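Local coordinates for protein peptide methionine sulfoxide reductase MsrA (Corynebacterium diphtheriae, PDB 4D7L) that probably repairs oxidised proteins by reducing the S epimer of methionine sulfoxide back to methionine, with thiol–disulfide exchange at a cysteine, at residues E64-G69 and V119-T124; K78-T83 and D129-K134; T114-V119 and A158-G163; N165-A170 and I196-S201. All blocks are in the same frame, centred on the assembly; numbering follows the deposited sequence.

Contact 1: residues E64-G69 and V119-T124; sequences ETIYIG and VVYDPT. With PGE (triethylene glycol), chain K.
Glu64, Thr65 and Ile66 pair antiparallel with Tyr121, Val120 and Val119 in the central sheet of the MsrA fold. The strand directions are 154° apart. Glu64 and Tyr121 form one hydrogen-bonded pair: Glu64 N reaches Tyr121 O at 2.9 Å, and Tyr121 N reaches Glu64 O at 2.8 Å. Ile66 and Val119 form the next, with Ile66 N to Val119 O at 2.9 Å and Val119 N to Ile66 O at 2.8 Å. Thr65 and Val120 are the non-hydrogen-bonded pair between them.

With its CG between the backbone N and carbonyl carbon (chi1 63°), the Tyr121 ring reaches across to strand 64-69, where Glu64 CB covers one face. The carboxylate stands nearly upright to the ring, 85° between planes. Glu64 OE1 lies 2.6 Å from Tyr121 OH, at best a weak bond, since another acceptor may take the hydroxyl proton. Pro123 CB packs against Glu64 CD at 3.8 Å. Ile66 CG2 lies beside Val119 CB at 3.9 Å. Thr65 OG1 bonds a triethylene glycol, probably from the crystallisation liquor, at its O1, 2.8 Å away.

Helix 128-137 covers the face carrying Ile66 and Tyr121. Strand 158-161 flanks 64-69, and strand 86-94 flanks 114-121.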
loop_
_atom_site.group_PDB
_atom_site.type_symbol
_atom_site.label_atom_id
_atom_site.label_comp_id
_atom_site.label_asym_id
_atom_site.label_seq_id
_atom_site.Cartn_x
_atom_site.Cartn_y
_atom_site.Cartn_z
ATOM N N GLU A 64 -11.301 3.381 11.610
ATOM C CA GLU A 64 -9.895 3.094 11.862
ATOM C C GLU A 64 -9.174 3.140 10.521
ATOM O O GLU A 64 -9.828 3.088 9.470
ATOM C CB GLU A 64 -9.738 1.736 12.552
ATOM C CG GLU A 64 -10.334 1.708 13.987
ATOM C CD GLU A 64 -10.337 0.307 14.658
ATOM O OE1 GLU A 64 -9.886 -0.695 14.039
ATOM O OE2 GLU A 64 -10.809 0.209 15.820
ATOM N N THR A 65 -7.842 3.233 10.556
ATOM C CA THR A 65 -7.031 3.261 9.340
ATOM C C THR A 65 -5.923 2.215 9.405
ATOM O O THR A 65 -5.286 2.040 10.455
ATOM C CB THR A 65 -6.389 4.644 9.121
ATOM O OG1 THR A 65 -7.409 5.646 9.069
ATOM C CG2 THR A 65 -5.584 4.660 7.802
ATOM N N ILE A 66 -5.722 1.500 8.297
ATOM C CA ILE A 66 -4.539 0.660 8.121
ATOM C C ILE A 66 -3.898 0.976 6.764
ATOM O O ILE A 66 -4.590 1.312 5.796
ATOM C CB ILE A 66 -4.889 -0.851 8.251
ATOM C CG1 ILE A 66 -3.627 -1.732 8.265
ATOM C CG2 ILE A 66 -5.935 -1.292 7.189
ATOM C CD1 ILE A 66 -3.959 -3.248 8.411
ATOM N N TYR A 67 -2.570 0.907 6.708
ATOM C CA TYR A 67 -1.824 1.218 5.496
ATOM C C TYR A 67 -1.226 -0.056 4.924
ATOM O O TYR A 67 -0.477 -0.752 5.603
ATOM C CB TYR A 67 -0.711 2.239 5.787
ATOM C CG TYR A 67 -1.250 3.555 6.281
ATOM C CD1 TYR A 67 -1.466 3.763 7.637
ATOM C CD2 TYR A 67 -1.589 4.576 5.390
ATOM C CE1 TYR A 67 -1.983 4.965 8.113
ATOM C CE2 TYR A 67 -2.106 5.788 5.859
ATOM C CZ TYR A 67 -2.296 5.968 7.222
ATOM O OH TYR A 67 -2.805 7.143 7.698
ATOM N N ILE A 68 -1.548 -0.353 3.671
ATOM C CA ILE A 68 -1.219 -1.651 3.097
ATOM C C ILE A 68 -0.353 -1.528 1.867
ATOM O O ILE A 68 -0.700 -0.787 0.931
ATOM C CB ILE A 68 -2.510 -2.410 2.708
ATOM C CG1 ILE A 68 -3.395 -2.604 3.941
ATOM C CG2 ILE A 68 -2.185 -3.757 2.032
ATOM C CD1 ILE A 68 -2.749 -3.442 4.989
ATOM N N GLY A 69 0.748 -2.270 1.845
ATOM C CA GLY A 69 1.574 -2.331 0.649
ATOM C C GLY A 69 1.645 -3.747 0.106
ATOM O O GLY A 69 2.170 -4.646 0.768
ATOM N N VAL A 119 -6.260 2.532 3.856
ATOM C CA VAL A 119 -7.552 1.872 3.971
ATOM C C VAL A 119 -8.266 2.359 5.231
ATOM O O VAL A 119 -7.841 2.076 6.353
ATOM C CB VAL A 119 -7.395 0.352 4.026
ATOM C CG1 VAL A 119 -8.768 -0.326 4.075
ATOM C CG2 VAL A 119 -6.612 -0.124 2.827
ATOM N N VAL A 120 -9.330 3.113 5.041
ATOM C CA VAL A 120 -10.114 3.579 6.165
ATOM C C VAL A 120 -11.350 2.706 6.292
ATOM O O VAL A 120 -12.099 2.565 5.334
ATOM C CB VAL A 120 -10.529 5.031 5.988
ATOM C CG1 VAL A 120 -11.311 5.505 7.200
ATOM C CG2 VAL A 120 -9.280 5.903 5.769
ATOM N N TYR A 121 -11.589 2.137 7.471
ATOM C CA TYR A 121 -12.663 1.148 7.573
ATOM C C TYR A 121 -13.510 1.324 8.822
ATOM O O TYR A 121 -13.081 1.919 9.805
ATOM C CB TYR A 121 -12.080 -0.276 7.529
ATOM C CG TYR A 121 -11.161 -0.587 8.695
ATOM C CD1 TYR A 121 -9.827 -0.184 8.678
ATOM C CD2 TYR A 121 -11.627 -1.271 9.814
ATOM C CE1 TYR A 121 -8.980 -0.458 9.737
ATOM C CE2 TYR A 121 -10.786 -1.543 10.886
ATOM C CZ TYR A 121 -9.466 -1.139 10.837
ATOM O OH TYR A 121 -8.640 -1.400 11.904
ATOM N N ASP A 122 -14.730 0.795 8.745
ATOM C CA ASP A 122 -15.662 0.747 9.858
ATOM C C ASP A 122 -15.426 -0.558 10.609
ATOM O O ASP A 122 -15.757 -1.632 10.098
ATOM C CB ASP A 122 -17.112 0.805 9.349
ATOM C CG ASP A 122 -18.151 0.763 10.482
ATOM O OD1 ASP A 122 -17.806 0.430 11.646
ATOM O OD2 ASP A 122 -19.332 1.028 10.184
ATOM N N PRO A 123 -14.869 -0.473 11.826
ATOM C CA PRO A 123 -14.493 -1.687 12.560
ATOM C C PRO A 123 -15.694 -2.495 13.027
ATOM O O PRO A 123 -15.517 -3.626 13.463
ATOM C CB PRO A 123 -13.683 -1.147 13.753
ATOM C CG PRO A 123 -14.154 0.228 13.930
ATOM C CD PRO A 123 -14.512 0.750 12.561
ATOM N N THR A 124 -16.897 -1.950 12.917
ATOM C CA THR A 124 -18.073 -2.740 13.249
ATOM C C THR A 124 -18.496 -3.576 12.051
ATOM O O THR A 124 -19.354 -4.439 12.179
ATOM C CB THR A 124 -19.272 -1.874 13.694
ATOM O OG1 THR A 124 -19.736 -1.096 12.580
ATOM C CG2 THR A 124 -18.890 -0.941 14.850
HETATM C C1 PGE K . -8.283 7.105 12.129
HETATM O O1 PGE K . -9.123 6.568 11.121
HETATM C C2 PGE K . -7.055 6.225 12.276
HETATM O O2 PGE K . -6.013 6.913 12.938
#

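Contact 2: residues K78-T83 and D129-K134; sequences KLFWET and DELVVK
Leu79 meets the end of Lys134 where helix 73-81 approaches helix 128-137 on one face of the central sheet. Its CD1 is 4.1 Å from Lys134 NZ. Its carbonyl O accepts a bond from a water at 2.8 Å, and that water in turn takes a weak bond from Lys134 NZ at 3.1 Å. The water thus links the two helices, though weakly on the lysine side.

Phe80 comes next. Its ring presents an edge to Leu131, whose CD2 lies near the ring plane, 4.1 Å from Phe80 CE1. The same CE1 is 4.1 Å from Lys134 CD, which approaches obliquely.

Thr83 follows the end of the helix. Its OG1 donates to Leu79 O at 2.8 Å, from somewhat out of the carbonyl plane. It also touches the lysine chain, with Thr83 OG1 to Lys134 CE at 3.3 Å. Thr83 CG2 packs on the same CE at 3.7 Å. The lysine starts extended, then bends at chi3 (-113°) and chi4 (-86°), which carries its ammonium past the threonine toward the water.

Phe80 and Leu131 add an apolar contact nearer the sheet, on which both side chains rest. Leu79 O, close to the helix end, has two donors, the threonine and the water. Its partial negative charge, with the water, probably helps to stabilise the ammonium.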
loop_
_atom_site.group_PDB
_atom_site.type_symbol
_atom_site.label_atom_id
_atom_site.label_comp_id
_atom_site.label_asym_id
_atom_site.label_seq_id
_atom_site.Cartn_x
_atom_site.Cartn_y
_atom_site.Cartn_z
ATOM N N LYS A 78 -8.231 -0.852 -5.641
ATOM C CA LYS A 78 -9.527 -1.381 -6.105
ATOM C C LYS A 78 -9.972 -2.544 -5.218
ATOM O O LYS A 78 -11.145 -2.632 -4.826
ATOM C CB LYS A 78 -9.436 -1.797 -7.584
ATOM C CG LYS A 78 -10.743 -2.357 -8.218
ATOM C CD LYS A 78 -10.508 -2.552 -9.730
ATOM C CE LYS A 78 -11.608 -3.322 -10.476
ATOM N NZ LYS A 78 -12.981 -3.135 -9.966
ATOM N N LEU A 79 -9.034 -3.429 -4.899
ATOM C CA LEU A 79 -9.310 -4.567 -4.015
ATOM C C LEU A 79 -9.928 -4.105 -2.707
ATOM O O LEU A 79 -10.922 -4.667 -2.213
ATOM C CB LEU A 79 -8.008 -5.327 -3.722
ATOM C CG LEU A 79 -8.156 -6.489 -2.737
ATOM C CD1 LEU A 79 -8.827 -7.671 -3.453
ATOM C CD2 LEU A 79 -6.816 -6.863 -2.142
ATOM N N PHE A 80 -9.347 -3.059 -2.138
ATOM C CA PHE A 80 -9.847 -2.616 -0.842
ATOM C C PHE A 80 -11.087 -1.730 -0.911
ATOM O O PHE A 80 -11.969 -1.883 -0.056
ATOM C CB PHE A 80 -8.715 -1.929 -0.059
ATOM C CG PHE A 80 -7.737 -2.916 0.504
ATOM C CD1 PHE A 80 -8.118 -3.727 1.569
ATOM C CD2 PHE A 80 -6.479 -3.093 -0.065
ATOM C CE1 PHE A 80 -7.252 -4.692 2.079
ATOM C CE2 PHE A 80 -5.585 -4.050 0.449
ATOM C CZ PHE A 80 -5.977 -4.856 1.515
ATOM N N TRP A 81 -11.236 -0.856 -1.915
ATOM C CA TRP A 81 -12.463 -0.039 -1.898
ATOM C C TRP A 81 -13.677 -0.911 -2.191
ATOM O O TRP A 81 -14.801 -0.546 -1.855
ATOM C CB TRP A 81 -12.427 1.192 -2.855
ATOM C CG TRP A 81 -12.670 0.966 -4.331
ATOM C CD1 TRP A 81 -13.809 0.481 -4.937
ATOM C CD2 TRP A 81 -11.792 1.361 -5.390
ATOM N NE1 TRP A 81 -13.648 0.480 -6.319
ATOM C CE2 TRP A 81 -12.421 1.027 -6.615
ATOM C CE3 TRP A 81 -10.514 1.952 -5.417
ATOM C CZ2 TRP A 81 -11.809 1.250 -7.861
ATOM C CZ3 TRP A 81 -9.898 2.168 -6.653
ATOM C CH2 TRP A 81 -10.554 1.831 -7.861
ATOM N N GLU A 82 -13.455 -2.070 -2.801
ATOM C CA GLU A 82 -14.559 -3.004 -3.049
ATOM C C GLU A 82 -14.834 -3.938 -1.875
ATOM O O GLU A 82 -15.747 -4.754 -1.927
ATOM C CB GLU A 82 -14.273 -3.819 -4.315
ATOM C CG GLU A 82 -14.387 -2.921 -5.572
ATOM C CD GLU A 82 -14.173 -3.653 -6.888
ATOM O OE1 GLU A 82 -13.703 -4.817 -6.869
ATOM O OE2 GLU A 82 -14.454 -3.032 -7.944
ATOM N N THR A 83 -14.077 -3.796 -0.799
ATOM C CA THR A 83 -14.286 -4.648 0.372
ATOM C C THR A 83 -15.368 -4.120 1.298
ATOM O O THR A 83 -15.300 -2.971 1.708
ATOM C CB THR A 83 -12.990 -4.775 1.173
ATOM O OG1 THR A 83 -11.988 -5.348 0.335
ATOM C CG2 THR A 83 -13.206 -5.664 2.397
ATOM N N ASP A 129 -7.977 -7.465 11.769
ATOM C CA ASP A 129 -7.518 -8.827 11.495
ATOM C C ASP A 129 -7.931 -9.268 10.081
ATOM O O ASP A 129 -7.128 -9.824 9.343
ATOM C CB ASP A 129 -8.107 -9.806 12.519
ATOM C CG ASP A 129 -7.610 -9.565 13.944
ATOM O OD1 ASP A 129 -6.682 -8.746 14.156
ATOM O OD2 ASP A 129 -8.202 -10.157 14.867
ATOM N N GLU A 130 -9.189 -9.019 9.722
ATOM C CA GLU A 130 -9.694 -9.419 8.407
ATOM C C GLU A 130 -8.971 -8.706 7.270
ATOM O O GLU A 130 -8.731 -9.291 6.209
ATOM C CB GLU A 130 -11.204 -9.153 8.320
ATOM C CG GLU A 130 -12.004 -10.120 9.190
ATOM C CD GLU A 130 -13.511 -9.889 9.143
ATOM O OE1 GLU A 130 -13.959 -8.724 9.190
ATOM O OE2 GLU A 130 -14.249 -10.890 9.086
ATOM N N LEU A 131 -8.637 -7.436 7.479
ATOM C CA LEU A 131 -7.960 -6.674 6.434
ATOM C C LEU A 131 -6.512 -7.146 6.281
ATOM O O LEU A 131 -5.981 -7.181 5.168
ATOM C CB LEU A 131 -8.019 -5.162 6.742
ATOM C CG LEU A 131 -9.437 -4.558 6.630
ATOM C CD1 LEU A 131 -9.442 -3.129 7.114
ATOM C CD2 LEU A 131 -9.903 -4.605 5.169
ATOM N N VAL A 132 -5.863 -7.497 7.389
ATOM C CA VAL A 132 -4.508 -8.055 7.271
ATOM C C VAL A 132 -4.537 -9.366 6.491
ATOM O O VAL A 132 -3.711 -9.597 5.593
ATOM C CB VAL A 132 -3.836 -8.273 8.666
ATOM C CG1 VAL A 132 -2.523 -9.047 8.523
ATOM C CG2 VAL A 132 -3.577 -6.925 9.361
ATOM N N VAL A 133 -5.504 -10.218 6.805
ATOM C CA VAL A 133 -5.629 -11.505 6.108
ATOM C C VAL A 133 -5.901 -11.273 4.621
ATOM O O VAL A 133 -5.301 -11.929 3.751
ATOM C CB VAL A 133 -6.754 -12.378 6.727
ATOM C CG1 VAL A 133 -7.112 -13.551 5.809
ATOM C CG2 VAL A 133 -6.337 -12.880 8.112
ATOM N N LYS A 134 -6.776 -10.315 4.322
ATOM C CA LYS A 134 -7.094 -10.026 2.927
ATOM C C LYS A 134 -5.849 -9.579 2.164
ATOM O O LYS A 134 -5.608 -10.021 1.048
ATOM C CB LYS A 134 -8.168 -8.948 2.814
ATOM C CG LYS A 134 -8.718 -8.846 1.397
ATOM C CD LYS A 134 -9.826 -7.832 1.321
ATOM C CE LYS A 134 -11.154 -8.482 1.028
ATOM N NZ LYS A 134 -11.369 -8.648 -0.436
HETATM O O HOH W 1 -12.380 -7.014 -2.898
#

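Contact 3: residues T114-V119 and A158-G163; sequences TEIVEV and AIYTAG
Apolar packing of Ile116 on Tyr160 and Ala158 carries this contact across the middle of the sheet. Ile116 CD1 lies 3.7 Å from Tyr160 CE2 and meets the ring obliquely, the two side chains crossing at about a right angle. The same methyl is 4.4 Å from Ala158 CB. Ile116 CG1 lies beside the backbone N (chi1 -69°), and a bend at chi2 (-69°) brings CD1 to the ring. Thr114 CG2 adds contacts with Ala158 CB at 4.0 Å and with Tyr160 OH at 3.8 Å. These belong to one of two deposited conformers, so they are less certain.

The polar ends look to other partners. No hydrogen bond joins the two segments. Tyr160 OH is bonded to Glu195 OE2, and Thr114 OG1 to the carbonyl of Arg156. Both buried hydroxyls are thus satisfied outside the two segments.

The strand axes come no closer than 8.6 Å, because strand 64-69 lies between them. The side chains meet over it near Gly69, which has no side chain of its own: Ile116 CD1 is 3.6 Å from Gly69 N. Ala94 of strand 86-94 touches both Ile116 and Tyr160. On the opposite face of strand 114-121, Val117 and Val119 face helix 73-81.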
loop_
_atom_site.group_PDB
_atom_site.type_symbol
_atom_site.label_atom_id
_atom_site.label_comp_id
_atom_site.label_asym_id
_atom_site.label_seq_id
_atom_site.Cartn_x
_atom_site.Cartn_y
_atom_site.Cartn_z
ATOM N N THR A 114 7.381 2.739 -0.097
ATOM C CA THR A 114 6.714 1.697 -0.861
ATOM C C THR A 114 5.320 2.202 -1.229
ATOM O O THR A 114 4.780 3.119 -0.596
ATOM C CB THR A 114 6.646 0.356 -0.104
ATOM O OG1 THR A 114 6.351 -0.699 -1.032
ATOM C CG2 THR A 114 5.581 0.385 1.001
ATOM N N GLU A 115 4.761 1.619 -2.282
ATOM C CA GLU A 115 3.438 1.992 -2.769
ATOM C C GLU A 115 2.395 1.468 -1.797
ATOM O O GLU A 115 2.311 0.261 -1.561
ATOM C CB GLU A 115 3.194 1.454 -4.180
ATOM C CG GLU A 115 4.062 2.172 -5.221
ATOM C CD GLU A 115 3.666 1.865 -6.664
ATOM O OE1 GLU A 115 2.680 1.122 -6.897
ATOM O OE2 GLU A 115 4.375 2.366 -7.567
ATOM N N ILE A 116 1.611 2.392 -1.259
ATOM C CA ILE A 116 0.708 2.123 -0.141
ATOM C C ILE A 116 -0.720 2.485 -0.469
ATOM O O ILE A 116 -0.972 3.516 -1.103
ATOM C CB ILE A 116 1.139 2.926 1.112
ATOM C CG1 ILE A 116 2.458 2.365 1.660
ATOM C CG2 ILE A 116 0.031 2.951 2.202
ATOM C CD1 ILE A 116 2.319 0.946 2.270
ATOM N N VAL A 117 -1.645 1.639 -0.014
ATOM C CA VAL A 117 -3.056 1.963 0.031
ATOM C C VAL A 117 -3.443 2.337 1.450
ATOM O O VAL A 117 -3.232 1.552 2.384
ATOM C CB VAL A 117 -3.944 0.781 -0.406
ATOM C CG1 VAL A 117 -5.449 1.189 -0.383
ATOM C CG2 VAL A 117 -3.553 0.284 -1.789
ATOM N N GLU A 118 -3.956 3.552 1.605
ATOM C CA GLU A 118 -4.588 3.992 2.839
ATOM C C GLU A 118 -5.988 3.377 2.869
ATOM O O GLU A 118 -6.787 3.635 1.980
ATOM C CB GLU A 118 -4.676 5.515 2.883
ATOM C CG GLU A 118 -5.506 6.053 4.072
ATOM C CD GLU A 118 -5.778 7.546 3.989
ATOM O OE1 GLU A 118 -5.816 8.109 2.866
ATOM O OE2 GLU A 118 -5.968 8.160 5.060
ATOM N N VAL A 119 -6.260 2.532 3.856
ATOM C CA VAL A 119 -7.552 1.872 3.971
ATOM C C VAL A 119 -8.266 2.359 5.231
ATOM O O VAL A 119 -7.841 2.076 6.353
ATOM C CB VAL A 119 -7.395 0.352 4.026
ATOM C CG1 VAL A 119 -8.768 -0.326 4.075
ATOM C CG2 VAL A 119 -6.612 -0.124 2.827
ATOM N N ALA A 158 4.167 -4.488 2.891
ATOM C CA ALA A 158 4.182 -3.710 4.136
ATOM C C ALA A 158 2.806 -3.594 4.781
ATOM O O ALA A 158 1.768 -3.631 4.101
ATOM C CB ALA A 158 4.769 -2.292 3.898
ATOM N N ILE A 159 2.818 -3.470 6.103
ATOM C CA ILE A 159 1.646 -3.055 6.868
ATOM C C ILE A 159 2.098 -1.972 7.840
ATOM O O ILE A 159 2.920 -2.233 8.728
ATOM C CB ILE A 159 1.005 -4.209 7.658
ATOM C CG1 ILE A 159 0.567 -5.338 6.720
ATOM C CG2 ILE A 159 -0.216 -3.694 8.457
ATOM C CD1 ILE A 159 0.184 -6.625 7.454
ATOM N N TYR A 160 1.587 -0.752 7.680
ATOM C CA TYR A 160 1.883 0.298 8.668
ATOM C C TYR A 160 0.619 0.613 9.451
ATOM O O TYR A 160 -0.448 0.755 8.875
ATOM C CB TYR A 160 2.425 1.569 7.995
ATOM C CG TYR A 160 3.624 1.309 7.081
ATOM C CD1 TYR A 160 4.702 0.537 7.514
ATOM C CD2 TYR A 160 3.661 1.827 5.787
ATOM C CE1 TYR A 160 5.810 0.282 6.670
ATOM C CE2 TYR A 160 4.749 1.582 4.940
ATOM C CZ TYR A 160 5.805 0.814 5.391
ATOM O OH TYR A 160 6.851 0.572 4.561
ATOM N N THR A 161 0.736 0.713 10.768
ATOM C CA THR A 161 -0.449 0.882 11.599
ATOM C C THR A 161 -0.609 2.308 12.148
ATOM O O THR A 161 0.327 3.113 12.147
ATOM C CB THR A 161 -0.431 -0.120 12.759
ATOM O OG1 THR A 161 0.758 0.068 13.536
ATOM C CG2 THR A 161 -0.459 -1.547 12.221
ATOM N N ALA A 162 -1.821 2.635 12.578
ATOM C CA ALA A 162 -2.127 3.991 13.011
ATOM C C ALA A 162 -3.084 3.995 14.199
ATOM O O ALA A 162 -3.669 2.968 14.555
ATOM C CB ALA A 162 -2.729 4.794 11.851
ATOM N N GLY A 163 -3.269 5.163 14.794
ATOM C CA GLY A 163 -4.219 5.299 15.887
ATOM C C GLY A 163 -3.595 5.107 17.251
ATOM O O GLY A 163 -2.391 4.880 17.371
#

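Contact 4: residues N165-A170 and I196-S201. With PGE (triethylene glycol), chain L.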
loop_
_atom_site.group_PDB
_atom_site.type_symbol
_atom_site.label_atom_id
_atom_site.label_comp_id
_atom_site.label_asym_id
_atom_site.label_seq_id
_atom_site.Cartn_x
_atom_site.Cartn_y
_atom_site.Cartn_z
ATOM N N ASN A 165 -3.708 2.775 19.382
ATOM C CA ASN A 165 -3.170 1.455 19.668
ATOM C C ASN A 165 -2.239 0.960 18.564
ATOM O O ASN A 165 -2.129 -0.243 18.357
ATOM C CB ASN A 165 -4.304 0.455 19.896
ATOM C CG ASN A 165 -5.111 0.783 21.130
ATOM O OD1 ASN A 165 -6.126 1.461 21.054
ATOM N ND2 ASN A 165 -4.647 0.320 22.278
ATOM N N ALA A 166 -1.572 1.887 17.866
ATOM C CA ALA A 166 -0.778 1.523 16.674
ATOM C C ALA A 166 0.280 0.443 16.940
ATOM O O ALA A 166 0.464 -0.460 16.120
ATOM C CB ALA A 166 -0.098 2.775 16.079
ATOM N N GLU A 167 0.982 0.513 18.069
ATOM C CA GLU A 167 2.003 -0.503 18.330
ATOM C C GLU A 167 1.371 -1.853 18.673
ATOM O O GLU A 167 1.887 -2.896 18.275
ATOM C CB GLU A 167 2.961 -0.057 19.443
ATOM C CG GLU A 167 3.994 -1.124 19.845
ATOM C CD GLU A 167 4.729 -1.748 18.652
ATOM O OE1 GLU A 167 5.139 -1.008 17.727
ATOM O OE2 GLU A 167 4.889 -2.989 18.636
ATOM N N GLN A 168 0.254 -1.842 19.398
ATOM C CA GLN A 168 -0.465 -3.081 19.658
ATOM C C GLN A 168 -1.007 -3.685 18.358
ATOM O O GLN A 168 -0.965 -4.913 18.167
ATOM C CB GLN A 168 -1.626 -2.857 20.639
ATOM C CG GLN A 168 -1.198 -2.508 22.056
ATOM C CD GLN A 168 -0.646 -1.080 22.199
ATOM O OE1 GLN A 168 -0.762 -0.248 21.290
ATOM N NE2 GLN A 168 -0.032 -0.801 23.350
ATOM N N GLN A 169 -1.523 -2.834 17.469
ATOM C CA GLN A 169 -2.005 -3.320 16.179
ATOM C C GLN A 169 -0.840 -3.880 15.344
ATOM O O GLN A 169 -0.993 -4.886 14.646
ATOM C CB GLN A 169 -2.723 -2.203 15.424
ATOM C CG GLN A 169 -3.964 -1.674 16.151
ATOM C CD GLN A 169 -5.188 -2.550 15.987
ATOM O OE1 GLN A 169 -5.262 -3.651 16.533
ATOM N NE2 GLN A 169 -6.166 -2.056 15.230
ATOM N N ALA A 170 0.329 -3.242 15.408
ATOM C CA ALA A 170 1.493 -3.782 14.694
ATOM C C ALA A 170 1.834 -5.181 15.227
ATOM O O ALA A 170 2.082 -6.121 14.469
ATOM C CB ALA A 170 2.687 -2.859 14.828
ATOM N N ILE A 196 6.497 -4.557 8.987
ATOM C CA ILE A 196 5.348 -4.208 9.812
ATOM C C ILE A 196 5.765 -3.288 10.960
ATOM O O ILE A 196 6.625 -3.654 11.765
ATOM C CB ILE A 196 4.663 -5.466 10.417
ATOM C CG1 ILE A 196 4.224 -6.451 9.328
ATOM C CG2 ILE A 196 3.460 -5.060 11.269
ATOM C CD1 ILE A 196 3.761 -7.806 9.918
ATOM N N LEU A 197 5.175 -2.099 11.030
ATOM C CA LEU A 197 5.482 -1.142 12.110
ATOM C C LEU A 197 4.474 0.006 12.096
ATOM O O LEU A 197 3.782 0.209 11.105
ATOM C CB LEU A 197 6.920 -0.602 11.976
ATOM C CG LEU A 197 7.283 0.214 10.733
ATOM C CD1 LEU A 197 8.548 1.035 10.979
ATOM C CD2 LEU A 197 7.497 -0.690 9.514
ATOM N N PRO A 198 4.383 0.761 13.196
ATOM C CA PRO A 198 3.505 1.937 13.161
ATOM C C PRO A 198 3.957 2.908 12.064
ATOM O O PRO A 198 5.158 3.038 11.861
ATOM C CB PRO A 198 3.683 2.552 14.547
ATOM C CG PRO A 198 4.100 1.361 15.432
ATOM C CD PRO A 198 4.915 0.483 14.548
ATOM N N LEU A 199 3.019 3.537 11.357
ATOM C CA LEU A 199 3.355 4.566 10.372
ATOM C C LEU A 199 4.262 5.626 10.986
ATOM O O LEU A 199 5.235 6.047 10.378
ATOM C CB LEU A 199 2.085 5.232 9.836
ATOM C CG LEU A 199 2.294 6.376 8.834
ATOM C CD1 LEU A 199 2.886 5.787 7.549
ATOM C CD2 LEU A 199 0.967 7.065 8.552
ATOM N N ALA A 200 3.952 6.020 12.213
ATOM C CA ALA A 200 4.720 7.072 12.888
ATOM C C ALA A 200 6.160 6.660 13.153
ATOM O O ALA A 200 7.012 7.512 13.432
ATOM C CB ALA A 200 4.040 7.466 14.202
ATOM N N SER A 201 6.433 5.357 13.104
ATOM C CA SER A 201 7.784 4.842 13.355
ATOM C C SER A 201 8.589 4.604 12.079
ATOM O O SER A 201 9.752 4.190 12.151
ATOM C CB SER A 201 7.708 3.560 14.180
ATOM O OG SER A 201 7.215 3.868 15.482
HETATM C C1 PGE L . 8.214 2.031 18.265
HETATM O O1 PGE L . 7.188 1.836 17.305
HETATM C C2 PGE L . 9.297 2.919 17.685
HETATM O O2 PGE L . 9.971 2.210 16.661
#
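With chi1 of -57°, Ile196 turns CG1 to the side of its backbone N and sets CG2 anti to that N, where it meets the helix. CG2 comes to rest 3.6 Å from Ala170 O and 4.3 Å from Ala170 CB. Glu167 begins extended (chi1 175°) and bends at chi2 (49°), which swings its carboxylate across Pro198. Its OE1 is 3.5 Å from Pro198 CG. Glu167 has two deposited conformers, so that approach holds for one of them.

Pro198 is the residue most covered here. Two alanines one helical turn apart meet its ring from the helix side. Ala166 CB touches Pro198 CB at 4.1 Å, and Ala170 CB touches Pro198 CD at 4.0 Å. Ala170 CB also lies near Leu197 CA. With methyl groups so short, the helix packs close to the strand backbone.

The contact lies within a beta-alpha-beta crossover. Strand 158-161 leads into helix 166-186, which returns to strand 195-198, parallel to the first and beside it. The helix and the last strand run almost exactly antiparallel, with segment axes as near as 7.2 Å. Thr161 of the first strand ties in too: its OG1 bonds to Ala166 O, and its side chain touches Ala170 and Pro198.

No hydrogen bond passes between 165-170 and 196-201. Arg174, farther along the helix, bonds instead to Ile196 O. Where the chain turns after the strand, Ser201 OG bonds to O1 of a triethylene glycol, probably from the crystallisation liquor, at 2.7 Å, and that same oxygen lies 3.6 Å from Pro198 CG.

How the contacts relate
From the N terminus, strand 64-69 opens contact 1 and leads to helix 73-81, which opens contact 2. The predicted active-site Cys72, in a disulfide with Cys226, lies between them. Strand 114-121 opens contact 3 and then closes contact 1. Helix 128-137 then closes contact 2, and strand 158-161 closes contact 3. Contacts 1, 2 and 3 all cross along the chain; none nests. Contact 4 follows in series and closes a shorter loop. Contacts 1 and 3 share Val119 and join three strands of the sheet. Contact 2 joins two helices that pack on it, helix 73-81 on Ile68 and Val119, helix 128-137 on Ile66 and Tyr121. Contact 4 packs helix 166-186 on edge strand 195-198, and Thr161 links it to contact 3.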